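Local coordinates for protein glucose-6-phosphate isomerase (Plasmodium falciparum, PDB 3QKI) that probably catalyses the reversible interconversion of glucose 6-phosphate and fructose 6-phosphate, the second step of glycolysis, at residues L179-V184 with I321-I326; E186-Y191 with Y524-L529. One frame throughout, in Å; residues are numbered along the deposited sequence. Where two conformers were deposited one is given.

Contact 1: residues L179-V184 with I321-I326; sequences LGTEFV and ILPLSI
L324 reaches across to helix 179-197, its two methyls divided between T181 and V184, which lie one helical turn apart. From CB, the chain turns to lie beside its own backbone N (chi1 -62°), which carries the branch point toward segment 179-184. CG then meets CG2 of T181 at 4.0 Å. At the tip, L324 CD1 runs up to the isopropyl group of V184, 3.8 Å from V184 CG1 and equally near its CB, the two side chains crossing at about a right angle. The other methyl, L324 CD2, rests against the backbone, 3.8 Å from T181 O. T181 answers with its methyl rather than its hydroxyl: CG2 stands anti to the backbone N, and it also reaches the ring of P323, 3.8 Å from P323 CG. The side-chain contacts are thus hydrocarbon to hydrocarbon. The axes run nearly parallel, crossing at -22° and 10.1 Å apart at their closest. T181 stands just past G176 and S177, both of which bind fructose 6-phosphate; its side chain is about 7 Å from that of S177. Helix 179-197 follows strand 168-172 of the five-stranded parallel sheet. Helix 330-349 closes over the pair, with F336 on V184 and M333 on L324, while helix 135-154 packs against I321, L322 and S325 of helix 318-328.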
loop_
_atom_site.group_PDB
_atom_site.type_symbol
_atom_site.label_atom_id
_atom_site.label_comp_id
_atom_site.label_asym_id
_atom_site.label_seq_id
_atom_site.Cartn_x
_atom_site.Cartn_y
_atom_site.Cartn_z
ATOM N N LEU A 179 3.202 -11.621 -6.105
ATOM C CA LEU A 179 2.320 -11.017 -5.087
ATOM C C LEU A 179 1.785 -11.987 -4.041
ATOM O O LEU A 179 1.897 -11.722 -2.851
ATOM C CB LEU A 179 1.212 -10.121 -5.686
ATOM C CG LEU A 179 1.684 -8.780 -6.291
ATOM C CD1 LEU A 179 0.614 -8.170 -7.182
ATOM C CD2 LEU A 179 2.101 -7.780 -5.219
ATOM N N GLY A 180 1.246 -13.109 -4.490
ATOM C CA GLY A 180 0.747 -14.132 -3.578
ATOM C C GLY A 180 1.874 -14.738 -2.767
ATOM O O GLY A 180 1.759 -14.887 -1.546
ATOM N N THR A 181 2.998 -15.044 -3.439
ATOM C CA THR A 181 4.170 -15.612 -2.774
ATOM C C THR A 181 4.672 -14.679 -1.658
ATOM O O THR A 181 4.892 -15.155 -0.546
ATOM C CB THR A 181 5.272 -15.910 -3.795
ATOM O OG1 THR A 181 4.694 -16.628 -4.881
ATOM C CG2 THR A 181 6.454 -16.695 -3.183
ATOM N N GLU A 182 4.849 -13.370 -1.958
ATOM C CA GLU A 182 5.345 -12.432 -0.966
ATOM C C GLU A 182 4.377 -12.287 0.214
ATOM O O GLU A 182 4.825 -12.213 1.371
ATOM C CB GLU A 182 5.734 -11.070 -1.581
ATOM C CG GLU A 182 6.328 -10.157 -0.513
ATOM C CD GLU A 182 7.105 -8.973 -1.031
ATOM O OE1 GLU A 182 6.694 -8.392 -2.058
ATOM O OE2 GLU A 182 8.119 -8.614 -0.395
ATOM N N PHE A 183 3.064 -12.321 -0.063
ATOM C CA PHE A 183 2.062 -12.276 1.006
ATOM C C PHE A 183 2.343 -13.459 1.960
ATOM O O PHE A 183 2.521 -13.242 3.150
ATOM C CB PHE A 183 0.612 -12.303 0.428
ATOM C CG PHE A 183 -0.405 -13.142 1.194
ATOM C CD1 PHE A 183 -0.562 -13.001 2.570
ATOM C CD2 PHE A 183 -1.186 -14.088 0.540
ATOM C CE1 PHE A 183 -1.441 -13.831 3.282
ATOM C CE2 PHE A 183 -2.107 -14.872 1.246
ATOM C CZ PHE A 183 -2.224 -14.738 2.611
ATOM N N VAL A 184 2.397 -14.690 1.432
ATOM C CA VAL A 184 2.589 -15.911 2.239
ATOM C C VAL A 184 3.953 -15.937 2.918
ATOM O O VAL A 184 4.044 -16.320 4.079
ATOM C CB VAL A 184 2.289 -17.223 1.457
ATOM C CG1 VAL A 184 2.448 -18.459 2.359
ATOM C CG2 VAL A 184 0.888 -17.194 0.850
ATOM N N ILE A 321 4.562 -22.496 -4.527
ATOM C CA ILE A 321 4.949 -23.703 -3.783
ATOM C C ILE A 321 6.449 -23.999 -3.839
ATOM O O ILE A 321 7.006 -24.409 -2.837
ATOM C CB ILE A 321 4.037 -24.938 -4.011
ATOM C CG1 ILE A 321 2.526 -24.607 -3.775
ATOM C CG2 ILE A 321 4.478 -26.146 -3.145
ATOM C CD1 ILE A 321 2.110 -23.953 -2.321
ATOM N N LEU A 322 7.100 -23.733 -4.970
ATOM C CA LEU A 322 8.543 -23.949 -5.036
ATOM C C LEU A 322 9.352 -22.993 -4.123
ATOM O O LEU A 322 9.994 -23.506 -3.205
ATOM C CB LEU A 322 9.072 -23.980 -6.470
ATOM C CG LEU A 322 10.581 -24.023 -6.601
ATOM C CD1 LEU A 322 11.151 -25.383 -6.157
ATOM C CD2 LEU A 322 10.984 -23.671 -7.979
ATOM N N PRO A 323 9.300 -21.640 -4.245
ATOM C CA PRO A 323 10.099 -20.815 -3.325
ATOM C C PRO A 323 9.668 -20.956 -1.866
ATOM O O PRO A 323 10.532 -20.943 -0.994
ATOM C CB PRO A 323 9.913 -19.394 -3.854
ATOM C CG PRO A 323 8.622 -19.441 -4.601
ATOM C CD PRO A 323 8.607 -20.799 -5.243
ATOM N N LEU A 324 8.368 -21.157 -1.599
ATOM C CA LEU A 324 7.908 -21.277 -0.201
ATOM C C LEU A 324 8.302 -22.605 0.464
ATOM O O LEU A 324 8.524 -22.625 1.675
ATOM C CB LEU A 324 6.394 -20.999 -0.069
ATOM C CG LEU A 324 5.915 -19.573 -0.466
ATOM C CD1 LEU A 324 4.380 -19.554 -0.742
ATOM C CD2 LEU A 324 6.345 -18.519 0.569
ATOM N N SER A 325 8.385 -23.707 -0.316
ATOM C CA SER A 325 8.850 -24.996 0.199
ATOM C C SER A 325 10.374 -24.922 0.427
ATOM O O SER A 325 10.859 -25.542 1.343
ATOM C CB SER A 325 8.539 -26.125 -0.781
ATOM O OG SER A 325 7.143 -26.345 -0.878
ATOM N N ILE A 326 11.111 -24.136 -0.354
ATOM C CA ILE A 326 12.554 -23.947 -0.104
ATOM C C ILE A 326 12.709 -23.190 1.235
ATOM O O ILE A 326 13.444 -23.628 2.118
ATOM C CB ILE A 326 13.285 -23.235 -1.269
ATOM C CG1 ILE A 326 13.397 -24.171 -2.506
ATOM C CG2 ILE A 326 14.694 -22.718 -0.821
ATOM C CD1 ILE A 326 13.701 -23.466 -3.824
#

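Contact 2: residues E186-Y191 with Y524-L529; sequences EAMKYY and YTCGLL
E186 OE1 is gripped twice, by a salt bridge from R233 of the second subunit and by a weak bond from K189 NZ, so the carboxylate ties this helix to the dimer partner. The same ammonium makes its firmer bond to the other oxygen, K189 NZ to E186 OE2 at 2.9 Å, a salt bridge on the syn side of the carboxylate and 25° out of its plane. Toward segment 524-529 the chemistry changes to sulfur and hydrocarbon. The bend of M188 at chi2 (-41°) sets its SD 3.6 Å from C526 CB, and a further bend at chi3 turns the methyl CE. The thiol of C526 stands anti to its backbone N, with C526 SG 3.9 Å from M188 SD and 4.1 Å from A187 CB. In the two-domain sugar isomerase (SIS) fold of this family, the contact joins a helix following the five-stranded parallel sheet to one following strand 513-518 of the mixed sheet, and so bridges the two domains. F328 of helix 318-328 packs on M188, and F336 of helix 330-349 on C526. At the start of helix 523-543, the hydroxyl of Y524 is hydrogen-bonded to D342.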
loop_
_atom_site.group_PDB
_atom_site.type_symbol
_atom_site.label_atom_id
_atom_site.label_comp_id
_atom_site.label_asym_id
_atom_site.label_seq_id
_atom_site.Cartn_x
_atom_site.Cartn_y
_atom_site.Cartn_z
ATOM N N GLU A 186 6.001 -13.326 3.891
ATOM C CA GLU A 186 5.990 -12.396 5.016
ATOM C C GLU A 186 5.042 -12.839 6.145
ATOM O O GLU A 186 5.368 -12.653 7.314
ATOM C CB GLU A 186 5.662 -10.979 4.529
ATOM C CG GLU A 186 6.808 -10.342 3.755
ATOM C CD GLU A 186 8.074 -10.104 4.554
ATOM O OE1 GLU A 186 7.986 -9.858 5.780
ATOM O OE2 GLU A 186 9.166 -10.194 3.952
ATOM N N ALA A 187 3.894 -13.437 5.795
ATOM C CA ALA A 187 2.922 -13.894 6.782
ATOM C C ALA A 187 3.463 -15.026 7.653
ATOM O O ALA A 187 3.230 -15.051 8.859
ATOM C CB ALA A 187 1.651 -14.357 6.087
ATOM N N MET A 188 4.156 -15.970 7.020
ATOM C CA MET A 188 4.600 -17.213 7.639
ATOM C C MET A 188 6.025 -17.271 8.183
ATOM O O MET A 188 6.305 -18.145 9.001
ATOM C CB MET A 188 4.342 -18.387 6.670
ATOM C CG MET A 188 2.864 -18.582 6.302
ATOM S SD MET A 188 1.681 -18.377 7.689
ATOM C CE MET A 188 2.320 -19.612 8.831
ATOM N N LYS A 189 6.933 -16.436 7.685
ATOM C CA LYS A 189 8.329 -16.525 8.097
ATOM C C LYS A 189 8.592 -16.539 9.597
ATOM O O LYS A 189 9.361 -17.379 10.057
ATOM C CB LYS A 189 9.253 -15.585 7.312
ATOM C CG LYS A 189 9.138 -14.099 7.689
ATOM C CD LYS A 189 10.040 -13.262 6.759
ATOM C CE LYS A 189 10.271 -11.884 7.325
ATOM N NZ LYS A 189 10.775 -10.944 6.280
ATOM N N TYR A 190 7.921 -15.650 10.360
ATOM C CA TYR A 190 8.105 -15.590 11.811
ATOM C C TYR A 190 7.465 -16.750 12.505
ATOM O O TYR A 190 7.978 -17.180 13.527
ATOM C CB TYR A 190 7.701 -14.230 12.406
ATOM C CG TYR A 190 8.763 -13.195 12.120
ATOM C CD1 TYR A 190 9.993 -13.230 12.779
ATOM C CD2 TYR A 190 8.593 -12.253 11.109
ATOM C CE1 TYR A 190 10.987 -12.291 12.511
ATOM C CE2 TYR A 190 9.595 -11.318 10.816
ATOM C CZ TYR A 190 10.785 -11.334 11.532
ATOM O OH TYR A 190 11.795 -10.440 11.219
ATOM N N TYR A 191 6.378 -17.321 11.928
ATOM C CA TYR A 191 5.778 -18.518 12.529
ATOM C C TYR A 191 6.800 -19.659 12.395
ATOM O O TYR A 191 7.087 -20.367 13.356
ATOM C CB TYR A 191 4.454 -18.868 11.853
ATOM C CG TYR A 191 3.812 -20.108 12.430
ATOM C CD1 TYR A 191 3.998 -21.351 11.837
ATOM C CD2 TYR A 191 3.052 -20.047 13.594
ATOM C CE1 TYR A 191 3.434 -22.506 12.378
ATOM C CE2 TYR A 191 2.495 -21.199 14.158
ATOM C CZ TYR A 191 2.695 -22.427 13.547
ATOM O OH TYR A 191 2.143 -23.563 14.071
ATOM N N TYR A 524 -1.852 -23.813 7.831
ATOM C CA TYR A 524 -3.192 -24.243 7.481
ATOM C C TYR A 524 -4.155 -23.032 7.395
ATOM O O TYR A 524 -4.870 -22.884 6.403
ATOM C CB TYR A 524 -3.678 -25.285 8.507
ATOM C CG TYR A 524 -5.089 -25.751 8.247
ATOM C CD1 TYR A 524 -6.166 -25.168 8.906
ATOM C CD2 TYR A 524 -5.351 -26.789 7.350
ATOM C CE1 TYR A 524 -7.471 -25.612 8.689
ATOM C CE2 TYR A 524 -6.652 -27.226 7.111
ATOM C CZ TYR A 524 -7.710 -26.615 7.765
ATOM O OH TYR A 524 -9.001 -26.994 7.513
ATOM N N THR A 525 -4.170 -22.188 8.445
ATOM C CA THR A 525 -5.010 -20.997 8.518
ATOM C C THR A 525 -4.659 -19.988 7.401
ATOM O O THR A 525 -5.547 -19.314 6.895
ATOM C CB THR A 525 -4.942 -20.428 9.944
ATOM O OG1 THR A 525 -5.356 -21.438 10.875
ATOM C CG2 THR A 525 -5.784 -19.211 10.124
ATOM N N CYS A 526 -3.365 -19.871 7.038
ATOM C CA CYS A 526 -2.971 -18.947 5.967
ATOM C C CYS A 526 -3.584 -19.424 4.632
ATOM O O CYS A 526 -3.963 -18.601 3.798
ATOM C CB CYS A 526 -1.454 -18.812 5.880
ATOM S SG CYS A 526 -0.894 -17.356 4.957
ATOM N N GLY A 527 -3.715 -20.742 4.480
ATOM C CA GLY A 527 -4.359 -21.380 3.335
ATOM C C GLY A 527 -5.853 -21.082 3.340
ATOM O O GLY A 527 -6.416 -20.705 2.299
ATOM N N LEU A 528 -6.507 -21.189 4.532
ATOM C CA LEU A 528 -7.928 -20.844 4.675
ATOM C C LEU A 528 -8.160 -19.379 4.229
ATOM O O LEU A 528 -9.117 -19.120 3.506
ATOM C CB LEU A 528 -8.393 -20.968 6.136
ATOM C CG LEU A 528 -8.537 -22.336 6.760
ATOM C CD1 LEU A 528 -8.948 -22.182 8.208
ATOM C CD2 LEU A 528 -9.567 -23.212 6.000
ATOM N N LEU A 529 -7.281 -18.445 4.672
ATOM C CA LEU A 529 -7.363 -17.013 4.347
ATOM C C LEU A 529 -7.207 -16.756 2.829
ATOM O O LEU A 529 -7.988 -16.000 2.267
ATOM C CB LEU A 529 -6.359 -16.187 5.185
ATOM C CG LEU A 529 -6.344 -14.663 4.986
ATOM C CD1 LEU A 529 -7.669 -14.024 5.391
ATOM C CD2 LEU A 529 -5.194 -14.023 5.774
#

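Contacts 1 and 2 share helix 179-197: its first turns meet helix 318-328, and the next turns meet helix 523-543. Their centres are 10 Å apart and they touch through F183 CZ and C526 SG, at 3.8 Å, while F336 of helix 330-349 packs against both. All touching residues are buried in each case. Contact 1 is the broader, burying 187 Å² against 99 Å², and is built from the methyls of T181, V184 and L324 and a proline ring, near the fructose 6-phosphate-binding G176 and S177. Contact 2 rests largely on two sulfurs and an alanine and lies away from the annotated sites; the same helical segment also carries charged residues at the subunit interface.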